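Aminoacyl-tRNA synthetase (Cryptosporidium parvum, PDB 5F9Y) probably acts as a prolyl-tRNA synthetase, activating proline with ATP and transferring it to its cognate tRNA. Local coordinates at residues Q239-H244 with W273-R278. Sequence-based numbering, arbitrary orientation.
Sequences QAATSH and WGLTTR. With AMP (adenosine monophosphate), chain D; PRO (proline), chain C.
Arg278 reaches back to the first strand and meets the Gln239 carbonyl edge-on. Its chain bends at chi3 (-76°) and brings the guanidinium there, NH1 to Gln239 O 3.3 Å, nearly straight and on a lone pair in the carbonyl plane. One face of the same group lies against the adenine near AMP C4, and NE is held by Ile164 O. Between the strands, where direct pairing has given out, a water links Ala240, Thr276 and the nucleotide: it donates to Ala240 O and to Thr276 OG1, accepts from Thr276 N at 2.7 Å, and lies 2.9 Å from AMP O3'.

Thr276 OG1 donates to AMP N3 at 3.0 Å and accepts from Arg278 N, a capping bond where the strand turns into helix 278-287. Strands 236-247 and 265-276 are antiparallel neighbours in the catalytic sheet of the class II synthetase core, and ligands lie over the face carrying Thr242. Here Gly274 N donates to Thr242 O (3.3 Å), and the glycine backbone leaves room for the proline ring, whose CB comes within 3.6 Å of Gly274 N. His244 NE2 donates to the proline carboxylate, OXT at 3.1 Å, while ND1 is hydrogen-bonded to Thr224 OG1. On the other face, Ala241 CB meets Leu275 CD1 at 3.8 Å, and both side chains touch Tyr195 of helix 181-202; Ser243 OG lies beside Trp273 CB and hydrogen-bonds Val188 O.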
loop_
_atom_site.group_PDB
_atom_site.type_symbol
_atom_site.label_atom_id
_atom_site.label_comp_id
_atom_site.label_asym_id
_atom_site.label_seq_id
_atom_site.Cartn_x
_atom_site.Cartn_y
_atom_site.Cartn_z
ATOM N N GLN A 239 1.960 -7.131 5.271
ATOM C CA GLN A 239 1.538 -6.097 6.208
ATOM C C GLN A 239 1.476 -4.753 5.491
ATOM O O GLN A 239 2.470 -4.305 4.911
ATOM C CB GLN A 239 2.495 -6.030 7.393
ATOM C CG GLN A 239 2.078 -5.041 8.463
ATOM C CD GLN A 239 3.153 -4.836 9.504
ATOM O OE1 GLN A 239 3.146 -5.475 10.555
ATOM N NE2 GLN A 239 4.090 -3.942 9.218
ATOM N N ALA A 240 0.314 -4.105 5.538
ATOM C CA ALA A 240 0.080 -2.887 4.770
ATOM C C ALA A 240 0.573 -1.633 5.488
ATOM O O ALA A 240 1.320 -0.840 4.909
ATOM C CB ALA A 240 -1.410 -2.757 4.443
ATOM N N ALA A 241 0.158 -1.434 6.736
ATOM C CA ALA A 241 0.563 -0.262 7.500
ATOM C C ALA A 241 0.347 -0.547 8.977
ATOM O O ALA A 241 -0.400 -1.456 9.347
ATOM C CB ALA A 241 -0.212 0.988 7.068
ATOM N N THR A 242 1.011 0.243 9.821
ATOM C CA THR A 242 0.977 0.042 11.264
ATOM C C THR A 242 0.748 1.363 11.984
ATOM O O THR A 242 1.194 2.424 11.538
ATOM C CB THR A 242 2.276 -0.591 11.780
ATOM O OG1 THR A 242 3.401 0.114 11.239
ATOM C CG2 THR A 242 2.353 -2.056 11.382
ATOM N N SER A 243 0.057 1.278 13.121
ATOM C CA SER A 243 -0.220 2.427 13.980
ATOM C C SER A 243 -0.000 1.986 15.420
ATOM O O SER A 243 -0.766 1.169 15.941
ATOM C CB SER A 243 -1.645 2.943 13.770
ATOM O OG SER A 243 -1.889 4.110 14.535
ATOM N N HIS A 244 1.034 2.523 16.064
ATOM C CA HIS A 244 1.490 2.039 17.363
ATOM C C HIS A 244 1.015 2.950 18.487
ATOM O O HIS A 244 1.158 4.174 18.405
ATOM C CB HIS A 244 3.016 1.944 17.401
ATOM C CG HIS A 244 3.613 1.299 16.193
ATOM N ND1 HIS A 244 3.504 -0.051 15.938
ATOM C CD2 HIS A 244 4.329 1.818 15.168
ATOM C CE1 HIS A 244 4.124 -0.334 14.807
ATOM N NE2 HIS A 244 4.634 0.782 14.319
ATOM N N TRP A 273 3.167 6.181 13.883
ATOM C CA TRP A 273 2.472 5.504 12.798
ATOM C C TRP A 273 3.167 5.819 11.480
ATOM O O TRP A 273 3.665 6.930 11.276
ATOM C CB TRP A 273 0.992 5.911 12.746
ATOM C CG TRP A 273 0.718 7.271 13.337
ATOM C CD1 TRP A 273 0.578 7.573 14.660
ATOM C CD2 TRP A 273 0.548 8.502 12.625
ATOM N NE1 TRP A 273 0.339 8.916 14.817
ATOM C CE2 TRP A 273 0.313 9.509 13.582
ATOM C CE3 TRP A 273 0.572 8.853 11.273
ATOM C CZ2 TRP A 273 0.105 10.842 13.231
ATOM C CZ3 TRP A 273 0.365 10.176 10.925
ATOM C CH2 TRP A 273 0.134 11.154 11.900
ATOM N N GLY A 274 3.192 4.835 10.590
ATOM C CA GLY A 274 3.934 4.963 9.347
ATOM C C GLY A 274 3.243 4.262 8.199
ATOM O O GLY A 274 2.552 3.256 8.385
ATOM N N LEU A 275 3.432 4.810 6.999
ATOM C CA LEU A 275 2.952 4.212 5.757
ATOM C C LEU A 275 4.008 4.418 4.684
ATOM O O LEU A 275 4.462 5.544 4.469
ATOM C CB LEU A 275 1.621 4.830 5.313
ATOM C CG LEU A 275 1.092 4.396 3.944
ATOM C CD1 LEU A 275 0.722 2.926 3.953
ATOM C CD2 LEU A 275 -0.100 5.244 3.537
ATOM N N THR A 276 4.395 3.338 4.012
ATOM C CA THR A 276 5.515 3.354 3.081
ATOM C C THR A 276 5.033 3.117 1.653
ATOM O O THR A 276 3.846 2.903 1.392
ATOM C CB THR A 276 6.556 2.306 3.476
ATOM O OG1 THR A 276 6.054 0.998 3.175
ATOM C CG2 THR A 276 6.858 2.391 4.964
ATOM N N THR A 277 5.988 3.143 0.718
ATOM C CA THR A 277 5.709 2.853 -0.684
ATOM C C THR A 277 5.349 1.396 -0.927
ATOM O O THR A 277 5.114 1.022 -2.081
ATOM C CB THR A 277 6.909 3.229 -1.554
ATOM O OG1 THR A 277 8.105 2.685 -0.982
ATOM C CG2 THR A 277 7.038 4.738 -1.662
ATOM N N ARG A 278 5.313 0.568 0.121
ATOM C CA ARG A 278 4.826 -0.797 -0.025
ATOM C C ARG A 278 3.390 -0.825 -0.533
ATOM O O ARG A 278 2.987 -1.781 -1.205
ATOM C CB ARG A 278 4.946 -1.530 1.315
ATOM C CG ARG A 278 4.322 -2.913 1.350
ATOM C CD ARG A 278 4.590 -3.605 2.674
ATOM N NE ARG A 278 5.960 -4.098 2.765
ATOM C CZ ARG A 278 6.431 -4.810 3.784
ATOM N NH1 ARG A 278 5.642 -5.112 4.806
ATOM N NH2 ARG A 278 7.692 -5.221 3.781
HETATM P P AMP D . 7.608 -2.858 10.602
HETATM O O1P AMP D . 6.856 -3.435 11.776
HETATM O O2P AMP D . 8.944 -2.249 10.960
HETATM O O3P AMP D . 7.644 -3.744 9.378
HETATM O "O5'" AMP D . 6.728 -1.605 10.159
HETATM C "C5'" AMP D . 7.287 -0.565 9.364
HETATM C "C4'" AMP D . 6.430 -0.243 8.164
HETATM O "O4'" AMP D . 7.292 -0.088 7.007
HETATM C "C3'" AMP D . 5.401 -1.301 7.785
HETATM O "O3'" AMP D . 4.274 -0.672 7.176
HETATM C "C2'" AMP D . 6.143 -2.135 6.746
HETATM O "O2'" AMP D . 5.306 -2.825 5.843
HETATM C "C1'" AMP D . 6.991 -1.076 6.037
HETATM N N9 AMP D . 8.262 -1.589 5.522
HETATM C C8 AMP D . 9.182 -2.234 6.264
HETATM N N7 AMP D . 10.256 -2.590 5.519
HETATM C C5 AMP D . 10.030 -2.166 4.263
HETATM C C6 AMP D . 10.764 -2.218 2.979
HETATM N N6 AMP D . 11.980 -2.809 2.900
HETATM N N1 AMP D . 10.179 -1.658 1.896
HETATM C C2 AMP D . 8.971 -1.070 1.972
HETATM N N3 AMP D . 8.248 -0.987 3.104
HETATM C C4 AMP D . 8.712 -1.509 4.266
HETATM N N PRO C . 7.966 4.205 13.703
HETATM C CA PRO C . 7.039 3.096 13.457
HETATM C C PRO C . 7.689 1.954 12.685
HETATM O O PRO C . 8.891 1.975 12.427
HETATM C CB PRO C . 5.919 3.746 12.635
HETATM C CG PRO C . 6.532 4.969 12.047
HETATM C CD PRO C . 7.516 5.452 13.064
HETATM O OXT PRO C . 7.027 0.986 12.309
HETATM O O HOH W 1 3.710 0.803 4.711
#